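Local coordinates for protein tannase (Fusobacterium nucleatum subsp. nucleatum ATCC 25586, PDB 6YQ4) that acts as a tannase, a hydrolase with detoxicant activity against gallotannins, and binds a magnesium ion, at residues T301-I306 / V338-Y343; K326-E331 / A470-G475. All blocks are in the same frame, centred on the assembly; numbering follows the deposited sequence.

Interaction 1 (T301-I306 / V338-Y343)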
ATOM      1  N   THR A 301      -8.353   4.378 -22.614  1.00 29.96           N
ATOM      2  CA  THR A 301      -8.972   3.167 -23.155  1.00 30.48           C
ATOM      3  C   THR A 301      -8.489   1.927 -22.408  1.00 31.58           C
ATOM      4  O   THR A 301      -9.256   0.981 -22.188  1.00 36.70           O
ATOM      5  CB  THR A 301      -8.674   3.057 -24.662  1.00 38.02           C
ATOM      6  OG1 THR A 301      -9.347   4.109 -25.360  1.00 43.97           O
ATOM      7  CG2 THR A 301      -9.128   1.711 -25.247  1.00 27.93           C
ATOM      8  N   TYR A 302      -7.221   1.920 -22.002  1.00 24.21           N
ATOM      9  CA  TYR A 302      -6.716   0.847 -21.153  1.00 23.54           C
ATOM     10  C   TYR A 302      -7.472   0.788 -19.824  1.00 37.41           C
ATOM     11  O   TYR A 302      -7.887  -0.292 -19.381  1.00 34.39           O
ATOM     12  CB  TYR A 302      -5.218   1.039 -20.910  1.00 25.34           C
ATOM     13  CG  TYR A 302      -4.630   0.057 -19.934  1.00 33.59           C
ATOM     14  CD1 TYR A 302      -4.263  -1.216 -20.342  1.00 39.75           C
ATOM     15  CD2 TYR A 302      -4.457   0.390 -18.608  1.00 42.73           C
ATOM     16  CE1 TYR A 302      -3.746  -2.117 -19.454  1.00 38.37           C
ATOM     17  CE2 TYR A 302      -3.940  -0.515 -17.709  1.00 48.09           C
ATOM     18  CZ  TYR A 302      -3.584  -1.758 -18.144  1.00 47.07           C
ATOM     19  OH  TYR A 302      -3.052  -2.652 -17.250  1.00 65.16           O
ATOM     20  N   LEU A 303      -7.649   1.940 -19.161  1.00 33.09           N
ATOM     21  CA  LEU A 303      -8.353   1.932 -17.885  1.00 28.15           C
ATOM     22  C   LEU A 303      -9.776   1.429 -18.039  1.00 33.82           C
ATOM     23  O   LEU A 303     -10.269   0.658 -17.204  1.00 35.71           O
ATOM     24  CB  LEU A 303      -8.371   3.322 -17.271  1.00 31.06           C
ATOM     25  CG  LEU A 303      -7.109   3.883 -16.672  1.00 30.42           C
ATOM     26  CD1 LEU A 303      -7.538   4.797 -15.546  1.00 34.06           C
ATOM     27  CD2 LEU A 303      -6.257   2.754 -16.154  1.00 35.99           C
ATOM     28  N   SER A 304     -10.461   1.879 -19.089  1.00 30.34           N
ATOM     29  CA  SER A 304     -11.844   1.479 -19.263  1.00 29.14           C
ATOM     30  C   SER A 304     -11.952  -0.031 -19.421  1.00 33.61           C
ATOM     31  O   SER A 304     -12.961  -0.622 -19.032  1.00 36.69           O
ATOM     32  CB  SER A 304     -12.444   2.212 -20.462  1.00 29.82           C
ATOM     33  OG  SER A 304     -12.146   1.536 -21.678  1.00 35.75           O
ATOM     34  N   ILE A 305     -10.912  -0.676 -19.952  1.00 41.79           N
ATOM     35  CA  ILE A 305     -10.962  -2.126 -20.125  1.00 35.29           C
ATOM     36  C   ILE A 305     -10.848  -2.832 -18.781  1.00 32.35           C
ATOM     37  O   ILE A 305     -11.505  -3.853 -18.547  1.00 37.59           O
ATOM     38  CB  ILE A 305      -9.877  -2.579 -21.117  1.00 32.82           C
ATOM     39  CG1 ILE A 305     -10.157  -1.975 -22.491  1.00 37.08           C
ATOM     40  CG2 ILE A 305      -9.881  -4.071 -21.246  1.00 32.87           C
ATOM     41  CD1 ILE A 305      -9.050  -2.202 -23.509  1.00 32.41           C
ATOM     42  N   ILE A 306     -10.038  -2.291 -17.865  1.00 30.61           N
ATOM     43  CA  ILE A 306     -10.023  -2.792 -16.489  1.00 27.53           C
ATOM     44  C   ILE A 306     -11.434  -2.800 -15.913  1.00 29.33           C
ATOM     45  O   ILE A 306     -11.854  -3.764 -15.263  1.00 34.88           O
ATOM     46  CB  ILE A 306      -9.089  -1.940 -15.618  1.00 29.04           C
ATOM     47  CG1 ILE A 306      -7.645  -2.124 -16.015  1.00 34.80           C
ATOM     48  CG2 ILE A 306      -9.246  -2.272 -14.137  1.00 30.35           C
ATOM     49  CD1 ILE A 306      -6.795  -1.119 -15.262  1.00 36.26           C
ATOM     50  N   VAL A 338     -16.877   0.488 -22.163  1.00 35.50           N
ATOM     51  CA  VAL A 338     -17.063   1.295 -20.949  1.00 38.79           C
ATOM     52  C   VAL A 338     -16.644   2.723 -21.257  1.00 33.16           C
ATOM     53  O   VAL A 338     -15.477   2.969 -21.582  1.00 39.56           O
ATOM     54  CB  VAL A 338     -16.243   0.765 -19.758  1.00 36.24           C
ATOM     55  CG1 VAL A 338     -16.266   1.767 -18.600  1.00 32.15           C
ATOM     56  CG2 VAL A 338     -16.768  -0.569 -19.311  1.00 39.94           C
ATOM     57  N   ASN A 339     -17.573   3.664 -21.139  1.00 29.96           N
ATOM     58  CA  ASN A 339     -17.228   5.077 -21.309  1.00 29.04           C
ATOM     59  C   ASN A 339     -16.661   5.570 -19.979  1.00 43.30           C
ATOM     60  O   ASN A 339     -17.401   5.951 -19.065  1.00 35.79           O
ATOM     61  CB  ASN A 339     -18.440   5.881 -21.759  1.00 30.43           C
ATOM     62  CG  ASN A 339     -18.097   7.333 -22.041  1.00 45.21           C
ATOM     63  OD1 ASN A 339     -17.103   7.854 -21.524  1.00 48.02           O
ATOM     64  ND2 ASN A 339     -18.917   8.001 -22.862  1.00 39.45           N
ATOM     65  N   LEU A 340     -15.323   5.570 -19.876  1.00 42.75           N
ATOM     66  CA  LEU A 340     -14.672   5.794 -18.584  1.00 41.94           C
ATOM     67  C   LEU A 340     -15.060   7.136 -17.966  1.00 42.54           C
ATOM     68  O   LEU A 340     -15.251   7.228 -16.747  1.00 45.80           O
ATOM     69  CB  LEU A 340     -13.155   5.705 -18.719  1.00 34.12           C
ATOM     70  CG  LEU A 340     -12.467   5.745 -17.350  1.00 36.15           C
ATOM     71  CD1 LEU A 340     -12.579   4.390 -16.599  1.00 24.30           C
ATOM     72  CD2 LEU A 340     -11.013   6.220 -17.462  1.00 41.60           C
ATOM     73  N   ASP A 341     -15.184   8.183 -18.783  1.00 41.06           N
ATOM     74  CA  ASP A 341     -15.587   9.488 -18.258  1.00 43.79           C
ATOM     75  C   ASP A 341     -16.919   9.389 -17.527  1.00 52.84           C
ATOM     76  O   ASP A 341     -17.039   9.801 -16.366  1.00 63.13           O
ATOM     77  CB  ASP A 341     -15.685  10.510 -19.394  1.00 42.45           C
ATOM     78  CG  ASP A 341     -14.326  11.020 -19.853  1.00 52.98           C
ATOM     79  OD1 ASP A 341     -13.287  10.674 -19.223  1.00 51.98           O
ATOM     80  OD2 ASP A 341     -14.308  11.766 -20.860  1.00 62.27           O
ATOM     81  N   VAL A 342     -17.937   8.837 -18.195  1.00 44.39           N
ATOM     82  CA  VAL A 342     -19.243   8.677 -17.565  1.00 41.84           C
ATOM     83  C   VAL A 342     -19.120   7.851 -16.289  1.00 41.22           C
ATOM     84  O   VAL A 342     -19.755   8.158 -15.268  1.00 38.34           O
ATOM     85  CB  VAL A 342     -20.239   8.046 -18.557  1.00 40.44           C
ATOM     86  CG1 VAL A 342     -21.618   7.864 -17.900  1.00 31.99           C
ATOM     87  CG2 VAL A 342     -20.336   8.881 -19.830  1.00 31.03           C
ATOM     88  N   TYR A 343     -18.282   6.806 -16.323  1.00 33.81           N
ATOM     89  CA  TYR A 343     -18.174   5.898 -15.186  1.00 34.22           C
ATOM     90  C   TYR A 343     -17.676   6.623 -13.939  1.00 31.69           C
ATOM     91  O   TYR A 343     -18.108   6.322 -12.823  1.00 32.72           O
ATOM     92  CB  TYR A 343     -17.242   4.723 -15.532  1.00 29.77           C
ATOM     93  CG  TYR A 343     -17.018   3.766 -14.370  1.00 29.45           C
ATOM     94  CD1 TYR A 343     -17.962   2.787 -14.057  1.00 28.51           C
ATOM     95  CD2 TYR A 343     -15.881   3.861 -13.565  1.00 30.45           C
ATOM     96  CE1 TYR A 343     -17.763   1.915 -12.993  1.00 29.34           C
ATOM     97  CE2 TYR A 343     -15.679   3.000 -12.487  1.00 22.81           C
ATOM     98  CZ  TYR A 343     -16.625   2.031 -12.207  1.00 27.79           C
ATOM     99  OH  TYR A 343     -16.425   1.141 -11.169  1.00 28.04           O
TER
HETATM  100  O   HOH W   1     -13.986   0.183 -22.973  1.00 41.79           O
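Ser304 faces the junction of Val338 and Leu340, with their CB atoms directed at it and its own directed back. Its CB lies 3.3 Å from Val338 O, the nearest approach of the two segments, and 4.0 Å from Leu340 CB. Leu340, with CG anti to the backbone N (chi1 -172°), sends its two methyls to neighbouring residues of helix 298-316, CD1 to 4.0 Å from Ser304 CA and CD2 to 3.9 Å from Leu303 CB. Val338 sets its branched carbon against the carbonyl end of the same serine, CB standing 3.6 Å from Ser304 O. No direct hydrogen bond crosses the contact; one water supplies the polar link. It sits 2.6 Å from Ser304 OG and accepts from Val338 N at 3.0 Å, so it ties a helix side chain to the end of strand 335-338. Leu303 also rests on Trp221 and Met222 of helix 212-223, while Lys300 forms a salt bridge with Asp341. Asn339 occupies the N-cap position of helix 340-344. The arrangement is thus a strand-to-helix junction, the exit of a two-stranded antiparallel hairpin, packed against the flank of helix 298-316.

Interaction 2 (K326-E331 / A470-G475)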
ATOM      1  N   LYS A 326     -25.328   3.060 -17.125  1.00 45.29           N
ATOM      2  CA  LYS A 326     -25.360   4.201 -18.042  1.00 43.75           C
ATOM      3  C   LYS A 326     -24.002   4.467 -18.699  1.00 41.22           C
ATOM      4  O   LYS A 326     -23.951   5.102 -19.758  1.00 41.86           O
ATOM      5  CB  LYS A 326     -25.858   5.457 -17.314  1.00 45.62           C
ATOM      6  CG  LYS A 326     -24.824   6.145 -16.424  1.00 44.13           C
ATOM      7  CD  LYS A 326     -25.418   7.324 -15.633  1.00 42.89           C
ATOM      8  CE  LYS A 326     -26.125   8.328 -16.533  1.00 47.04           C
ATOM      9  NZ  LYS A 326     -26.571   9.566 -15.818  1.00 50.55           N
ATOM     10  N   ALA A 327     -22.914   3.989 -18.114  1.00 34.49           N
ATOM     11  CA  ALA A 327     -21.596   4.108 -18.721  1.00 35.44           C
ATOM     12  C   ALA A 327     -21.207   2.892 -19.566  1.00 40.04           C
ATOM     13  O   ALA A 327     -20.100   2.866 -20.124  1.00 41.98           O
ATOM     14  CB  ALA A 327     -20.536   4.330 -17.626  1.00 34.41           C
ATOM     15  N   PHE A 328     -22.077   1.889 -19.673  1.00 35.98           N
ATOM     16  CA  PHE A 328     -21.709   0.595 -20.231  1.00 39.60           C
ATOM     17  C   PHE A 328     -22.398   0.365 -21.572  1.00 43.78           C
ATOM     18  O   PHE A 328     -23.570   0.724 -21.754  1.00 43.08           O
ATOM     19  CB  PHE A 328     -22.094  -0.538 -19.274  1.00 38.66           C
ATOM     20  CG  PHE A 328     -21.272  -0.586 -18.021  1.00 40.47           C
ATOM     21  CD1 PHE A 328     -20.118   0.169 -17.896  1.00 39.83           C
ATOM     22  CD2 PHE A 328     -21.651  -1.398 -16.968  1.00 43.39           C
ATOM     23  CE1 PHE A 328     -19.353   0.116 -16.743  1.00 36.97           C
ATOM     24  CE2 PHE A 328     -20.893  -1.449 -15.799  1.00 44.78           C
ATOM     25  CZ  PHE A 328     -19.742  -0.693 -15.691  1.00 38.82           C
ATOM     26  N   THR A 329     -21.675  -0.249 -22.502  1.00 40.88           N
ATOM     27  CA  THR A 329     -22.288  -0.848 -23.685  1.00 41.90           C
ATOM     28  C   THR A 329     -22.437  -2.340 -23.427  1.00 43.68           C
ATOM     29  O   THR A 329     -21.437  -3.063 -23.321  1.00 41.96           O
ATOM     30  CB  THR A 329     -21.482  -0.611 -24.956  1.00 40.09           C
ATOM     31  OG1 THR A 329     -21.295   0.792 -25.157  1.00 43.61           O
ATOM     32  CG2 THR A 329     -22.253  -1.176 -26.144  1.00 39.86           C
ATOM     33  N   ILE A 330     -23.686  -2.788 -23.336  1.00 45.97           N
ATOM     34  CA  ILE A 330     -24.038  -4.170 -23.043  1.00 53.48           C
ATOM     35  C   ILE A 330     -24.791  -4.731 -24.235  1.00 61.20           C
ATOM     36  O   ILE A 330     -25.771  -4.132 -24.687  1.00 59.89           O
ATOM     37  CB  ILE A 330     -24.901  -4.269 -21.773  1.00 50.22           C
ATOM     38  CG1 ILE A 330     -24.110  -3.765 -20.569  1.00 48.05           C
ATOM     39  CG2 ILE A 330     -25.402  -5.693 -21.587  1.00 50.27           C
ATOM     40  CD1 ILE A 330     -24.920  -3.654 -19.321  1.00 50.08           C
ATOM     41  N   GLU A 331     -24.356  -5.890 -24.736  1.00 71.46           N
ATOM     42  CA  GLU A 331     -25.028  -6.494 -25.874  1.00 84.64           C
ATOM     43  C   GLU A 331     -25.654  -7.782 -25.425  1.00 91.98           C
ATOM     44  O   GLU A 331     -26.721  -7.766 -24.763  1.00 92.18           O
ATOM     45  CB  GLU A 331     -24.049  -6.591 -27.053  1.00 84.10           C
ATOM     46  CG  GLU A 331     -23.977  -5.287 -27.838  1.00 80.48           C
ATOM     47  CD  GLU A 331     -22.660  -5.106 -28.546  1.00 85.14           C
ATOM     48  OE1 GLU A 331     -21.978  -6.117 -28.824  1.00 88.69           O
ATOM     49  OE2 GLU A 331     -22.306  -3.943 -28.824  1.00 90.22           O
ATOM     50  N   ALA A 470      -9.436  -4.975 -10.413  1.00 31.09           N
ATOM     51  CA  ALA A 470     -10.269  -3.985  -9.726  1.00 22.27           C
ATOM     52  C   ALA A 470     -11.579  -4.669  -9.372  1.00 26.86           C
ATOM     53  O   ALA A 470     -12.521  -4.678 -10.173  1.00 35.02           O
ATOM     54  CB  ALA A 470     -10.501  -2.752 -10.589  1.00 20.06           C
ATOM     55  N   PRO A 471     -11.673  -5.279  -8.195  1.00 31.18           N
ATOM     56  CA  PRO A 471     -12.884  -6.030  -7.838  1.00 28.79           C
ATOM     57  C   PRO A 471     -14.115  -5.129  -7.778  1.00 26.73           C
ATOM     58  O   PRO A 471     -14.099  -4.065  -7.159  1.00 28.81           O
ATOM     59  CB  PRO A 471     -12.543  -6.609  -6.460  1.00 27.67           C
ATOM     60  CG  PRO A 471     -11.047  -6.521  -6.358  1.00 28.21           C
ATOM     61  CD  PRO A 471     -10.650  -5.323  -7.137  1.00 25.58           C
ATOM     62  N   TRP A 472     -15.190  -5.592  -8.400  1.00 29.44           N
ATOM     63  CA  TRP A 472     -16.425  -4.828  -8.525  1.00 31.09           C
ATOM     64  C   TRP A 472     -17.079  -4.554  -7.173  1.00 34.36           C
ATOM     65  O   TRP A 472     -17.078  -5.397  -6.265  1.00 40.58           O
ATOM     66  CB  TRP A 472     -17.409  -5.590  -9.425  1.00 30.78           C
ATOM     67  CG  TRP A 472     -18.642  -4.805  -9.695  1.00 30.72           C
ATOM     68  CD1 TRP A 472     -19.855  -4.917  -9.059  1.00 27.94           C
ATOM     69  CD2 TRP A 472     -18.791  -3.763 -10.668  1.00 32.40           C
ATOM     70  NE1 TRP A 472     -20.751  -4.007  -9.586  1.00 28.58           N
ATOM     71  CE2 TRP A 472     -20.122  -3.288 -10.572  1.00 36.70           C
ATOM     72  CE3 TRP A 472     -17.934  -3.191 -11.620  1.00 26.00           C
ATOM     73  CZ2 TRP A 472     -20.604  -2.263 -11.383  1.00 31.51           C
ATOM     74  CZ3 TRP A 472     -18.411  -2.182 -12.418  1.00 31.72           C
ATOM     75  CH2 TRP A 472     -19.739  -1.716 -12.290  1.00 31.99           C
ATOM     76  N   GLY A 473     -17.671  -3.370  -7.058  1.00 36.05           N
ATOM     77  CA  GLY A 473     -18.388  -2.989  -5.859  1.00 28.99           C
ATOM     78  C   GLY A 473     -17.538  -2.882  -4.617  1.00 30.46           C
ATOM     79  O   GLY A 473     -18.075  -2.926  -3.504  1.00 38.77           O
ATOM     80  N   GLN A 474     -16.230  -2.739  -4.764  1.00 27.20           N
ATOM     81  CA  GLN A 474     -15.300  -2.794  -3.643  1.00 31.37           C
ATOM     82  C   GLN A 474     -14.690  -1.415  -3.428  1.00 26.05           C
ATOM     83  O   GLN A 474     -14.134  -0.824  -4.360  1.00 31.16           O
ATOM     84  CB  GLN A 474     -14.207  -3.841  -3.903  1.00 30.25           C
ATOM     85  CG  GLN A 474     -13.026  -3.795  -2.936  1.00 29.80           C
ATOM     86  CD  GLN A 474     -13.438  -4.199  -1.529  1.00 37.19           C
ATOM     87  OE1 GLN A 474     -13.933  -5.312  -1.316  1.00 35.27           O
ATOM     88  NE2 GLN A 474     -13.243  -3.291  -0.560  1.00 22.69           N
ATOM     89  N   GLY A 475     -14.816  -0.895  -2.215  1.00 29.15           N
ATOM     90  CA  GLY A 475     -14.207   0.356  -1.840  1.00 22.57           C
ATOM     91  C   GLY A 475     -12.850   0.144  -1.210  1.00 31.55           C
ATOM     92  O   GLY A 475     -12.213  -0.909  -1.377  1.00 26.57           O
TER
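A two-stranded antiparallel hairpin, made of strands 328-330 and 335-338, meets the loop that follows strand 465-469, the edge strand of the main mixed sheet, through one aromatic pair, Phe328 and Trp472. The backbones are far apart, with Phe328 CA and Trp472 CA 13.9 Å from each other, and the two side chains span the gap from opposite directions. Only their ends touch, burying 73 Å² in total. Phe328 CZ lies 3.6 Å from Trp472 CH2, the shortest approach, while Phe328 CE2 is 3.7 Å from the same carbon and Phe328 CZ is 3.8 Å from Trp472 CZ3. The indole carbons arrive at the edge of the phenyl ring, near its plane. The centres of the phenyl and six-membered indole rings are 5.9 Å apart and the planes are inclined by 52°; neither ring lies over the other's face, so this is a rim-to-rim contact and not a stack. Trp472 extends with CG anti to its own N (chi1 -175°), carrying the six-membered ring out to the phenylalanine. Two further partners restrain the indole: NE1 bonds to Asp320 O, and the ring meets Phe324 edge-to-face. Ala311 of helix 298-316 touches both rings of the pair. The loop side is shaped by a type II turn from Pro471 to Gln474, with Gly473 at positive phi and a weak Gln474 N to Pro471 O bond of 3.5 Å. At the end of the turn, Gln474 NE2 donates to Gly475 O over 2.7 Å and almost straight (172°), approaching from well above the carbonyl plane. The loop after the last sheet strand is where alpha/beta hydrolases commonly carry the catalytic histidine; the contact joins it to an insertion, the hairpin lying between sheet strands 202-206 and 435-439.

How the interactions relate
Interactions 1 and 2 are neighbours, their centres 9 Å apart, and the hairpin 328-330/335-338 belongs to both: its first strand provides Phe328 and its second ends in Val338. Just outside the paired strands, Asn339 N stands 2.8 Å from Ala327 O, a probable hydrogen bond. Val338 CG2 packs 3.7 Å from Phe328 CE1. Both contacts involve helix 298-316, touched by Val338 and Leu340 in interaction 1 and, through Ala311, by the rings of Phe328 and Trp472 in interaction 2. Both lie away from the magnesium site of Asp150, Met153 and Gly155. Segment 470-475 runs directly into His476, the likely histidine of a Ser166-His476-Asp444 triad, so interaction 2 probably involves the loop that carries it.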